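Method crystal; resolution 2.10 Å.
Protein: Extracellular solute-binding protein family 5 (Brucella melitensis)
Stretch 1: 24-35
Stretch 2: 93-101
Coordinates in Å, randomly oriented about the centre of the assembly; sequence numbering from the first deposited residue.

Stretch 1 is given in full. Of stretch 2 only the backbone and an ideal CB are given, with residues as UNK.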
# COMPACT_ATOMS: atom_id res chain seq x y z
N ASP A 24 0.96 0.74 -20.88
CA ASP A 24 0.78 -0.73 -20.98
C ASP A 24 -0.68 -1.13 -20.64
O ASP A 24 -1.14 -0.94 -19.52
CB ASP A 24 1.77 -1.45 -20.05
CG ASP A 24 1.69 -0.96 -18.59
OD1 ASP A 24 1.79 0.27 -18.36
OD2 ASP A 24 1.52 -1.80 -17.66
N VAL A 25 -1.39 -1.68 -21.62
CA VAL A 25 -2.79 -2.09 -21.47
C VAL A 25 -2.88 -3.56 -21.82
O VAL A 25 -2.78 -3.95 -22.97
CB VAL A 25 -3.70 -1.26 -22.37
CG1 VAL A 25 -5.17 -1.74 -22.29
CG2 VAL A 25 -3.64 0.22 -21.94
N ALA A 26 -3.11 -4.39 -20.81
CA ALA A 26 -3.12 -5.82 -21.00
C ALA A 26 -4.34 -6.33 -21.78
O ALA A 26 -4.23 -7.32 -22.49
CB ALA A 26 -3.03 -6.53 -19.63
N LEU A 27 -5.50 -5.70 -21.63
CA LEU A 27 -6.73 -6.27 -22.21
C LEU A 27 -7.06 -5.59 -23.51
O LEU A 27 -6.96 -4.39 -23.60
CB LEU A 27 -7.89 -6.09 -21.23
CG LEU A 27 -7.72 -6.67 -19.83
CD1 LEU A 27 -8.99 -6.45 -18.96
CD2 LEU A 27 -7.40 -8.15 -19.90
N PRO A 28 -7.50 -6.35 -24.52
CA PRO A 28 -7.97 -5.76 -25.74
C PRO A 28 -9.37 -5.23 -25.56
O PRO A 28 -10.00 -5.50 -24.53
CB PRO A 28 -7.93 -6.92 -26.73
CG PRO A 28 -8.23 -8.10 -25.87
CD PRO A 28 -7.71 -7.80 -24.50
N ALA A 29 -9.84 -4.41 -26.50
CA ALA A 29 -11.09 -3.68 -26.33
C ALA A 29 -12.28 -4.60 -26.16
O ALA A 29 -13.27 -4.19 -25.57
CB ALA A 29 -11.34 -2.75 -27.50
N ASP A 30 -12.21 -5.82 -26.73
CA ASP A 30 -13.35 -6.76 -26.72
C ASP A 30 -13.27 -7.77 -25.56
O ASP A 30 -13.92 -8.79 -25.60
CB ASP A 30 -13.53 -7.46 -28.09
CG ASP A 30 -12.25 -8.27 -28.56
OD1 ASP A 30 -11.17 -8.08 -27.98
OD2 ASP A 30 -12.31 -9.07 -29.55
N TYR A 31 -12.47 -7.50 -24.52
CA TYR A 31 -12.41 -8.43 -23.39
C TYR A 31 -13.85 -8.65 -22.85
O TYR A 31 -14.68 -7.72 -22.82
CB TYR A 31 -11.50 -7.89 -22.24
CG TYR A 31 -12.03 -6.66 -21.51
CD1 TYR A 31 -11.84 -5.36 -22.02
CD2 TYR A 31 -12.66 -6.77 -20.28
CE1 TYR A 31 -12.27 -4.23 -21.32
CE2 TYR A 31 -13.11 -5.62 -19.59
CZ TYR A 31 -12.93 -4.36 -20.13
OH TYR A 31 -13.35 -3.20 -19.48
N THR A 32 -14.12 -9.86 -22.37
CA THR A 32 -15.47 -10.12 -21.80
C THR A 32 -15.55 -10.00 -20.28
O THR A 32 -16.63 -9.94 -19.71
CB THR A 32 -15.95 -11.49 -22.22
OG1 THR A 32 -15.01 -12.46 -21.76
CG2 THR A 32 -16.10 -11.53 -23.78
N HIS A 33 -14.39 -10.01 -19.62
CA HIS A 33 -14.34 -9.83 -18.19
C HIS A 33 -12.86 -9.58 -17.80
O HIS A 33 -11.98 -9.87 -18.60
CB HIS A 33 -14.90 -11.05 -17.46
CG HIS A 33 -14.10 -12.30 -17.64
ND1 HIS A 33 -13.57 -13.00 -16.57
CD2 HIS A 33 -13.76 -12.99 -18.76
CE1 HIS A 33 -12.92 -14.07 -17.03
NE2 HIS A 33 -13.00 -14.07 -18.35
N PHE A 34 -12.63 -9.05 -16.60
CA PHE A 34 -11.28 -9.01 -16.04
C PHE A 34 -10.82 -10.47 -15.89
O PHE A 34 -11.61 -11.35 -15.54
CB PHE A 34 -11.24 -8.23 -14.71
CG PHE A 34 -11.30 -6.74 -14.84
CD1 PHE A 34 -11.57 -6.12 -16.05
CD2 PHE A 34 -11.18 -5.93 -13.71
CE1 PHE A 34 -11.64 -4.76 -16.14
CE2 PHE A 34 -11.24 -4.56 -13.79
CZ PHE A 34 -11.49 -3.97 -15.01
N PRO A 35 -9.53 -10.74 -16.16
CA PRO A 35 -9.09 -12.10 -16.27
C PRO A 35 -9.04 -12.87 -14.93
O PRO A 35 -8.92 -14.12 -14.94
CB PRO A 35 -7.69 -11.96 -16.90
CG PRO A 35 -7.22 -10.64 -16.48
CD PRO A 35 -8.46 -9.78 -16.45
N UNK A 93 -4.95 -6.70 -11.82
CA UNK A 93 -3.98 -7.58 -12.43
C UNK A 93 -2.93 -6.84 -13.22
O UNK A 93 -2.16 -7.49 -13.93
CB UNK A 93 -4.69 -8.59 -13.34
N UNK A 94 -2.90 -5.53 -13.15
CA UNK A 94 -1.90 -4.72 -13.84
C UNK A 94 -1.31 -3.68 -12.89
O UNK A 94 -1.94 -3.33 -11.94
CB UNK A 94 -2.51 -4.04 -15.06
N UNK A 95 -0.10 -3.18 -13.18
CA UNK A 95 0.47 -2.18 -12.29
C UNK A 95 -0.41 -0.93 -12.07
O UNK A 95 -0.67 -0.56 -10.91
CB UNK A 95 1.83 -1.75 -12.85
N UNK A 96 -0.86 -0.31 -13.15
CA UNK A 96 -1.69 0.89 -13.05
C UNK A 96 -2.43 1.13 -14.37
O UNK A 96 -2.05 2.01 -15.17
CB UNK A 96 -0.84 2.11 -12.69
N UNK A 97 -3.50 0.37 -14.56
CA UNK A 97 -4.39 0.51 -15.71
C UNK A 97 -5.85 0.58 -15.24
O UNK A 97 -6.28 -0.21 -14.40
CB UNK A 97 -4.19 -0.65 -16.69
N UNK A 98 -6.58 1.53 -15.80
CA UNK A 98 -8.01 1.73 -15.58
C UNK A 98 -8.83 1.35 -16.80
O UNK A 98 -8.40 1.60 -17.93
CB UNK A 98 -8.29 3.19 -15.20
N UNK A 99 -10.01 0.77 -16.58
CA UNK A 99 -10.94 0.41 -17.66
C UNK A 99 -12.28 1.12 -17.42
O UNK A 99 -12.50 1.73 -16.36
CB UNK A 99 -11.13 -1.11 -17.74
N UNK A 100 -13.16 1.06 -18.43
CA UNK A 100 -14.44 1.77 -18.41
C UNK A 100 -15.32 1.42 -17.20
O UNK A 100 -15.37 0.28 -16.75
CB UNK A 100 -15.21 1.47 -19.70
N UNK A 101 -15.93 2.43 -16.59
CA UNK A 101 -16.99 2.20 -15.56
C UNK A 101 -18.06 3.26 -15.84
O UNK A 101 -18.72 3.18 -16.90
CB UNK A 101 -16.45 2.30 -14.13

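At position 93, CA-to-CB points toward stretch 1, and the ideal CB lies 4.5 Å from Pro35 CG. A proline ring offers no hydrogen-bonding group, so many side chains would fit. The residue is Asp93, whose OD2 packs 3.6 Å from Pro35 CG.

Position 94 also points toward stretch 1, but its ideal CB is still 5.2 Å from Ala26 CB. Beyond it lies the backbone N of Ala26, a donor. A long acceptor, glutamate or glutamine, would suit. Glu94 extends with chi1 m and chi2 t, and Ala26 N donates to Glu94 OE1 at 3.1 Å with an N-H...O angle of 162°.

Position 95 points sideways, its ideal CB 4.8 Å from Asp24 OD2. Its phi of -56° permits proline among many others. Pro95 places its CD 3.9 Å from Asp24 OD2.

Position 96 has nothing of stretch 1 within 5.5 Å of its ideal CB, so the view scarcely restricts the choice. The side chain of Phe96 leads away, but its backbone still serves the contact: water 2 donates to Asp24 OD2 (2.8 Å) and accepts from Phe96 N (2.7 Å).

At position 97 the strand begins, and CB points toward stretch 1, 4.2 Å from Asp24 O. A short side chain with a donor, serine or threonine, would suit this carbonyl. Thr97 places OG1 3.0 Å from Asp24 O and 2.8 Å from Glu94 OE1; its single proton could serve either acceptor.

Position 98 points away, as alternation along a strand predicts, and stretch 1 sets no demand. It is Leu98.

Position 99 turns back toward stretch 1, its ideal CB 3.5 Å from Tyr31 OH and 4.0 Å from Phe34 CZ. Val25, Leu27, Tyr31 and Phe34 provide apolar surface, and Leu27 N a donor farther out, so a long, largely apolar side chain would suit, particularly one ending in an acceptor. Tyr99 meets both demands. Leu27 CD1 sits over one ring face, 4.1 Å from the centroid of the Tyr99 ring, while the rings of Tyr31 and Phe34 pack obliquely. Leu27 N donates to Tyr99 OH at 3.1 Å, and Tyr99 OH donates to Glu94 OE2 at 2.6 Å, joining the two side chains.

Position 100 points sideways, its ideal CB 5.0 Å from Tyr31 OH, and tolerates many residues. Ser100 reaches Tyr31 through its backbone: water 4 accepts from Ser100 N (3.1 Å) and hydrogen-bonds Tyr31 OH (2.6 Å).

Position 101 is out of reach; it is Leu101.

Stretch 2, residues 93-101: DEPFTLYSL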
# COMPACT_ATOMS: atom_id res chain seq x y z
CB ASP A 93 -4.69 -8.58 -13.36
CG ASP A 93 -3.85 -9.82 -13.65
OD1 ASP A 93 -3.07 -10.26 -12.82
OD2 ASP A 93 -4.02 -10.39 -14.75
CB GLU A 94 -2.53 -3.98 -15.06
CG GLU A 94 -3.15 -4.93 -16.06
CD GLU A 94 -3.77 -4.21 -17.26
OE1 GLU A 94 -3.01 -3.43 -17.91
OE2 GLU A 94 -4.99 -4.49 -17.52
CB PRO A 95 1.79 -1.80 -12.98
CG PRO A 95 2.17 -3.06 -13.75
CD PRO A 95 0.84 -3.58 -14.25
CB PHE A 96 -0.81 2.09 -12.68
CG PHE A 96 -1.56 3.29 -12.12
CD1 PHE A 96 -2.97 3.35 -12.05
CD2 PHE A 96 -0.85 4.38 -11.62
CE1 PHE A 96 -3.61 4.49 -11.51
CE2 PHE A 96 -1.49 5.49 -11.07
CZ PHE A 96 -2.86 5.53 -11.00
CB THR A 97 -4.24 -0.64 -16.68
OG1 THR A 97 -2.88 -0.74 -17.12
CG2 THR A 97 -5.17 -0.44 -17.92
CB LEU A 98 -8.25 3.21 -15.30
CG LEU A 98 -7.38 3.86 -14.20
CD1 LEU A 98 -7.65 5.35 -14.11
CD2 LEU A 98 -7.69 3.21 -12.86
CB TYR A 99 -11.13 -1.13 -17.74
CG TYR A 99 -9.87 -1.83 -18.19
CD1 TYR A 99 -9.58 -1.95 -19.53
CD2 TYR A 99 -8.93 -2.31 -17.25
CE1 TYR A 99 -8.39 -2.53 -19.97
CE2 TYR A 99 -7.76 -2.89 -17.67
CZ TYR A 99 -7.47 -2.98 -19.05
OH TYR A 99 -6.29 -3.55 -19.52
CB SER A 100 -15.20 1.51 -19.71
OG SER A 100 -14.44 2.01 -20.81
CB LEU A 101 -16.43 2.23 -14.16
CG LEU A 101 -17.38 1.82 -13.03
CD1 LEU A 101 -17.81 0.37 -13.22
CD2 LEU A 101 -16.72 2.03 -11.64
O HOH W 1 -0.33 -3.86 -18.12
O HOH W 2 -0.42 -0.95 -15.77
O HOH W 3 0.85 1.73 -16.16
O HOH W 4 -13.07 -0.96 -20.77
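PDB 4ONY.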